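Local coordinates for beta-phosphoglucomutase (Bacteroides vulgatus, PDB 3DV9), which probably interconverts beta-glucose 1-phosphate and glucose 6-phosphate as a magnesium-dependent phosphotransferase of the haloacid dehalogenase (HAD) superfamily, at residues V26-D31 and E115-I120; L186-A191 and F204-N209. One frame throughout, in Å; residues are numbered along the deposited sequence.

Interaction 1 of 2, residues V26-D31 and E115-I120; sequences VLFDMD and EVLTKI. With MG (magnesium ion), chain B; PO4 (phosphate ion), chain C.
The Phe28 ring is met by three aliphatic side chains of helix 113-122. Leu117 sets CD2 over one face, 3.3 Å from Phe28 CE2, a close apolar contact, while Ile120 brings CD1 into the ring plane at the edge, 3.5 Å from Phe28 CZ. Val116 CG1 comes in obliquely and less closely. This is strand-to-helix packing in the Rossmann-like HAD core, where helices cover a parallel sheet; strand 25-29 is the first in sequence, and its segment 26-29 runs nearly antiparallel to helix segment 115-120, at 161°. No hydrogen bond joins them, so branched and aromatic side chains carry the contact.

With chi1 -72°, Phe28 CG stands anti to its carbonyl carbon, and the ring reaches out tip to tip with Ile120, whereas Leu117 slides past it in the opposite direction. Two residues earlier, on the same side of the strand, Val26 crosses Ile120 at about a right angle, CG2 lying 3.9 Å from Ile120 CG2. Isoleucine suits its place because its two branches serve two partners, CD1 the ring and CG2 the valine. Trp237 of helix 230-244 also packs on Val116 and Ile120, while Leu27 points to the other face of the sheet, against helix 169-178.

Farther along the chain from Phe28, Asp29 and Asp31 match the DxD signature of HAD enzymes and bind magnesium together with Glu65 and Asn190. Asp29 contributes OD2, while OD1 forms a salt bridge with Lys165. Asp31 contributes its backbone carbonyl, which leaves its side chain to bond Ser37 through OD1. A phosphate ion, probably from the crystallisation liquor, overlaps a metal-bound water and is at best partly present; Asp31 O lies 2.3 Å from the magnesium ion.

Interaction 2 of 2, residues L186-A191 and F204-N209; sequences LVIENA and FTIAVN. With MG (magnesium ion), chain B.
Ile188 and Ile206 lie side by side and point the same way, their CD1 atoms 3.7 Å apart, on neighbouring parallel strands. The strands belong to a beta-alpha-beta unit of the HAD core, with helix 192-200 as the crossover, and are tightly joined by four backbone hydrogen bonds along the pairing. Val187 N donates to Phe204 O and Ile206 N to Val187 O; Glu189 N then bonds Ile206 O, and Val208 N reaches Glu189 O at 2.7 Å. Val187, level with Thr205, thus bonds through N and O to the residues just before and after Thr205, the parallel-sheet pattern.

On the isoleucine face, Ile188 divides its branches: CD1 serves Ile206, and CG2 meets Val208 CG2 at 3.8 Å. Beta-branched residues suit this layer, which helix 230-244 covers. The other face holds Val187 beside Thr205, under helix 192-200; Thr205 OG1 bonds Ile203 O and so pays for its polarity in a largely apolar layer. Small Ala207 sits there against Val195.

The Leu186-Phe204 side-chain pair is looser, Leu186 CG staying 4.5 Å from Phe204 CD2. At the far end Asn209 is partly exposed and turns away from the neighbouring strand, its amide held by Asp215 and Leu213.

The strand 185-189 ends in polar chemistry. Asn190 CB sits 3.1 Å from Val208 O, and chi1 of 67° places CG between the backbone N and the carbonyl carbon; the side chain ends with OD1 on the magnesium ion, 2.3 Å away. Glu189 OE1 accepts from Asn190 N with its anti lone pair and from a metal-bound water at 2.6 Å, while OE2 is held by Tyr171 and Lys165. Glu189 is therefore a second-shell residue, and its bonds would be expected to position both the water and Asn190.

Overall arrangement
From the N terminus, strand 25-29 comes first and supplies one side of interaction 1. The chain then makes a long, mostly helical excursion before helix 113-122 returns to the strand, closing a loop of 83 intervening residues. Interaction 2 opens only after that and closes a short loop of 12 residues around helix 192-200, so the two follow in series and neither nest nor cross. Space joins what sequence separates: strands 25-29 and 185-189 are sheet neighbours, with backbone pairing of Leu27 to Leu186 and Ile188. Interaction 1 ties a covering helix to the sheet, interaction 2 adds strand 204-208 beside strand 185-189, and the C-terminal ends of strands 25-29 and 185-189 lead to ligands of one magnesium ion.

Interaction 1 of 2, residues V26-D31 and E115-I120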
loop_
_atom_site.group_PDB
_atom_site.type_symbol
_atom_site.label_atom_id
_atom_site.label_comp_id
_atom_site.label_asym_id
_atom_site.label_seq_id
_atom_site.Cartn_x
_atom_site.Cartn_y
_atom_site.Cartn_z
ATOM N N VAL A 26 12.557 -3.013 0.806
ATOM C CA VAL A 26 11.261 -3.091 1.503
ATOM C C VAL A 26 10.368 -2.029 0.871
ATOM O O VAL A 26 10.671 -0.829 0.916
ATOM C CB VAL A 26 11.355 -2.914 3.060
ATOM C CG1 VAL A 26 9.958 -3.201 3.727
ATOM C CG2 VAL A 26 12.423 -3.839 3.675
ATOM N N LEU A 27 9.290 -2.507 0.244
ATOM C CA LEU A 27 8.383 -1.695 -0.562
ATOM C C LEU A 27 7.187 -1.349 0.274
ATOM O O LEU A 27 6.372 -2.220 0.587
ATOM C CB LEU A 27 7.909 -2.489 -1.807
ATOM C CG LEU A 27 8.893 -2.544 -2.970
ATOM C CD1 LEU A 27 10.349 -2.452 -2.623
ATOM C CD2 LEU A 27 8.557 -3.711 -3.953
ATOM N N PHE A 28 7.081 -0.079 0.666
ATOM C CA PHE A 28 5.982 0.375 1.543
ATOM C C PHE A 28 4.851 1.019 0.798
ATOM O O PHE A 28 5.026 2.024 0.067
ATOM C CB PHE A 28 6.494 1.411 2.533
ATOM C CG PHE A 28 7.350 0.850 3.603
ATOM C CD1 PHE A 28 6.779 0.538 4.846
ATOM C CD2 PHE A 28 8.712 0.641 3.398
ATOM C CE1 PHE A 28 7.562 0.011 5.892
ATOM C CE2 PHE A 28 9.519 0.097 4.434
ATOM C CZ PHE A 28 8.947 -0.194 5.678
ATOM N N ASP A 29 3.647 0.513 1.044
ATOM C CA ASP A 29 2.514 1.334 0.704
ATOM C C ASP A 29 2.543 2.687 1.480
ATOM O O ASP A 29 3.146 2.784 2.566
ATOM C CB ASP A 29 1.241 0.560 1.034
ATOM C CG ASP A 29 0.025 1.333 0.738
ATOM O OD1 ASP A 29 -0.072 1.836 -0.406
ATOM O OD2 ASP A 29 -0.806 1.471 1.652
HETATM N N MSE A 30 1.925 3.748 0.934
HETATM C CA MSE A 30 1.903 5.016 1.683
HETATM C C MSE A 30 0.697 5.222 2.639
HETATM O O MSE A 30 0.836 5.315 3.854
HETATM C CB MSE A 30 2.025 6.221 0.744
HETATM C CG MSE A 30 2.227 7.511 1.558
HETATM SE SE MSE A 30 2.455 9.033 0.399
HETATM C CE MSE A 30 0.613 9.117 -0.293
ATOM N N ASP A 31 -0.489 5.332 2.067
ATOM C CA ASP A 31 -1.685 5.635 2.868
ATOM C C ASP A 31 -2.062 4.479 3.785
ATOM O O ASP A 31 -2.296 3.370 3.327
ATOM C CB ASP A 31 -2.848 5.970 1.945
ATOM C CG ASP A 31 -2.603 7.233 1.145
ATOM O OD1 ASP A 31 -2.306 8.286 1.728
ATOM O OD2 ASP A 31 -2.706 7.148 -0.091
ATOM N N GLU A 115 10.457 4.786 12.957
ATOM C CA GLU A 115 11.384 3.896 13.626
ATOM C C GLU A 115 11.764 2.687 12.764
ATOM O O GLU A 115 12.947 2.329 12.649
ATOM C CB GLU A 115 10.846 3.432 14.953
ATOM C CG GLU A 115 11.876 2.551 15.689
ATOM C CD GLU A 115 11.423 2.215 17.106
ATOM O OE1 GLU A 115 10.453 2.838 17.601
ATOM O OE2 GLU A 115 12.037 1.339 17.729
ATOM N N VAL A 116 10.784 2.002 12.190
ATOM C CA VAL A 116 11.119 0.847 11.353
ATOM C C VAL A 116 11.919 1.214 10.085
ATOM O O VAL A 116 12.840 0.483 9.720
ATOM C CB VAL A 116 9.895 -0.075 11.068
ATOM C CG1 VAL A 116 8.995 0.500 9.923
ATOM C CG2 VAL A 116 10.367 -1.495 10.793
ATOM N N LEU A 117 11.615 2.353 9.471
ATOM C CA LEU A 117 12.337 2.833 8.273
ATOM C C LEU A 117 13.788 3.125 8.629
ATOM O O LEU A 117 14.702 2.842 7.854
ATOM C CB LEU A 117 11.673 4.086 7.712
ATOM C CG LEU A 117 10.366 3.754 6.977
ATOM C CD1 LEU A 117 9.515 5.026 6.759
ATOM C CD2 LEU A 117 10.686 2.979 5.659
ATOM N N THR A 118 14.017 3.668 9.815
ATOM C CA THR A 118 15.406 3.978 10.233
ATOM C C THR A 118 16.205 2.687 10.444
ATOM O O THR A 118 17.406 2.650 10.122
ATOM C CB THR A 118 15.461 4.918 11.481
ATOM O OG1 THR A 118 15.024 4.212 12.652
ATOM C CG2 THR A 118 14.578 6.129 11.278
ATOM N N LYS A 119 15.535 1.629 10.939
ATOM C CA LYS A 119 16.215 0.339 11.169
ATOM C C LYS A 119 16.571 -0.232 9.795
ATOM O O LYS A 119 17.697 -0.707 9.575
ATOM C CB LYS A 119 15.250 -0.656 11.823
ATOM C CG LYS A 119 14.988 -0.371 13.302
ATOM C CD LYS A 119 13.961 -1.355 13.801
ATOM C CE LYS A 119 13.536 -1.022 15.182
ATOM N NZ LYS A 119 12.451 -1.974 15.656
ATOM N N ILE A 120 15.608 -0.157 8.888
ATOM C CA ILE A 120 15.755 -0.731 7.513
ATOM C C ILE A 120 16.900 -0.013 6.779
ATOM O O ILE A 120 17.772 -0.654 6.190
ATOM C CB ILE A 120 14.397 -0.666 6.709
ATOM C CG1 ILE A 120 13.425 -1.695 7.313
ATOM C CG2 ILE A 120 14.587 -0.958 5.195
ATOM C CD1 ILE A 120 11.911 -1.474 6.951
HETATM MG MG MG B . -2.929 1.766 1.874
HETATM P P PO4 C . -2.357 3.675 -0.985
HETATM O O1 PO4 C . -0.998 4.281 -0.694
HETATM O O2 PO4 C . -2.935 3.027 0.242
HETATM O O3 PO4 C . -2.254 2.641 -2.109
HETATM O O4 PO4 C . -3.343 4.725 -1.480
HETATM O O HOH W 1 -3.192 2.613 -0.035
HETATM O O HOH W 2 -3.155 -0.005 0.271
#

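Interaction 2 of 2, residues L186-A191 and F204-N209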
loop_
_atom_site.group_PDB
_atom_site.type_symbol
_atom_site.label_atom_id
_atom_site.label_comp_id
_atom_site.label_asym_id
_atom_site.label_seq_id
_atom_site.Cartn_x
_atom_site.Cartn_y
_atom_site.Cartn_z
ATOM N N LEU A 186 10.235 -7.197 0.244
ATOM C CA LEU A 186 8.996 -7.396 1.011
ATOM C C LEU A 186 8.009 -6.295 0.587
ATOM O O LEU A 186 8.414 -5.178 0.293
ATOM C CB LEU A 186 9.260 -7.209 2.518
ATOM C CG LEU A 186 9.867 -8.286 3.417
ATOM C CD1 LEU A 186 11.039 -8.945 2.806
ATOM C CD2 LEU A 186 10.186 -7.710 4.799
ATOM N N VAL A 187 6.719 -6.612 0.568
ATOM C CA VAL A 187 5.685 -5.598 0.379
ATOM C C VAL A 187 5.015 -5.394 1.743
ATOM O O VAL A 187 4.672 -6.357 2.415
ATOM C CB VAL A 187 4.638 -6.035 -0.673
ATOM C CG1 VAL A 187 3.370 -5.140 -0.610
ATOM C CG2 VAL A 187 5.260 -6.030 -2.088
ATOM N N ILE A 188 4.883 -4.140 2.137
ATOM C CA ILE A 188 4.169 -3.792 3.408
ATOM C C ILE A 188 2.884 -3.068 3.023
ATOM O O ILE A 188 2.914 -1.923 2.559
ATOM C CB ILE A 188 5.041 -2.911 4.320
ATOM C CG1 ILE A 188 6.472 -3.465 4.453
ATOM C CG2 ILE A 188 4.346 -2.742 5.701
ATOM C CD1 ILE A 188 6.497 -4.912 5.010
ATOM N N GLU A 189 1.751 -3.746 3.243
ATOM C CA GLU A 189 0.446 -3.290 2.772
ATOM C C GLU A 189 -0.599 -3.287 3.892
ATOM O O GLU A 189 -0.502 -4.099 4.833
ATOM C CB GLU A 189 -0.010 -4.172 1.605
ATOM C CG GLU A 189 0.382 -3.521 0.283
ATOM C CD GLU A 189 -0.559 -2.317 -0.107
ATOM O OE1 GLU A 189 -1.448 -1.907 0.704
ATOM O OE2 GLU A 189 -0.395 -1.769 -1.226
ATOM N N ASN A 190 -1.638 -2.450 3.744
ATOM C CA ASN A 190 -2.696 -2.416 4.789
ATOM C C ASN A 190 -4.103 -2.640 4.225
ATOM O O ASN A 190 -5.053 -2.648 5.000
ATOM C CB ASN A 190 -2.687 -1.067 5.528
ATOM C CG ASN A 190 -3.117 0.077 4.616
ATOM O OD1 ASN A 190 -2.628 0.192 3.499
ATOM N ND2 ASN A 190 -4.091 0.845 5.038
ATOM N N ALA A 191 -4.227 -2.805 2.903
ATOM C CA ALA A 191 -5.555 -2.884 2.279
ATOM C C ALA A 191 -5.682 -4.145 1.411
ATOM O O ALA A 191 -4.693 -4.613 0.891
ATOM C CB ALA A 191 -5.790 -1.669 1.429
ATOM N N PHE A 204 6.891 -11.495 -1.313
ATOM C CA PHE A 204 6.458 -11.830 0.024
ATOM C C PHE A 204 5.738 -10.593 0.580
ATOM O O PHE A 204 6.283 -9.505 0.605
ATOM C CB PHE A 204 7.665 -12.249 0.879
ATOM C CG PHE A 204 7.284 -12.723 2.251
ATOM C CD1 PHE A 204 7.205 -14.105 2.524
ATOM C CD2 PHE A 204 7.071 -11.802 3.302
ATOM C CE1 PHE A 204 6.846 -14.569 3.785
ATOM C CE2 PHE A 204 6.732 -12.272 4.583
ATOM C CZ PHE A 204 6.645 -13.660 4.827
ATOM N N THR A 205 4.476 -10.789 0.958
ATOM C CA THR A 205 3.580 -9.670 1.237
ATOM C C THR A 205 3.139 -9.691 2.685
ATOM O O THR A 205 2.574 -10.700 3.158
ATOM C CB THR A 205 2.381 -9.592 0.206
ATOM O OG1 THR A 205 2.906 -9.291 -1.099
ATOM C CG2 THR A 205 1.353 -8.484 0.610
ATOM N N ILE A 206 3.380 -8.579 3.387
ATOM C CA ILE A 206 3.014 -8.463 4.803
ATOM C C ILE A 206 1.855 -7.493 4.934
ATOM O O ILE A 206 1.927 -6.305 4.516
ATOM C CB ILE A 206 4.231 -8.008 5.678
ATOM C CG1 ILE A 206 5.342 -9.062 5.680
ATOM C CG2 ILE A 206 3.757 -7.597 7.134
ATOM C CD1 ILE A 206 6.660 -8.468 6.176
ATOM N N ALA A 207 0.750 -7.970 5.522
ATOM C CA ALA A 207 -0.367 -7.083 5.824
ATOM C C ALA A 207 -0.196 -6.483 7.222
ATOM O O ALA A 207 0.212 -7.153 8.157
ATOM C CB ALA A 207 -1.722 -7.806 5.779
ATOM N N VAL A 208 -0.525 -5.211 7.326
ATOM C CA VAL A 208 -0.553 -4.530 8.631
ATOM C C VAL A 208 -1.917 -3.873 8.680
ATOM O O VAL A 208 -2.228 -2.957 7.880
ATOM C CB VAL A 208 0.581 -3.443 8.737
ATOM C CG1 VAL A 208 0.525 -2.734 10.109
ATOM C CG2 VAL A 208 2.004 -4.011 8.439
ATOM N N ASN A 209 -2.758 -4.358 9.588
ATOM C CA ASN A 209 -4.153 -3.909 9.620
ATOM C C ASN A 209 -4.284 -2.612 10.418
ATOM O O ASN A 209 -4.398 -2.652 11.631
ATOM C CB ASN A 209 -5.111 -4.994 10.150
ATOM C CG ASN A 209 -6.548 -4.644 9.871
ATOM O OD1 ASN A 209 -6.826 -3.518 9.445
ATOM N ND2 ASN A 209 -7.463 -5.583 10.085
HETATM MG MG MG B . -2.929 1.766 1.874
HETATM O O HOH W 2 -3.155 -0.005 0.271
HETATM O O HOH W 1 -3.192 2.613 -0.035
#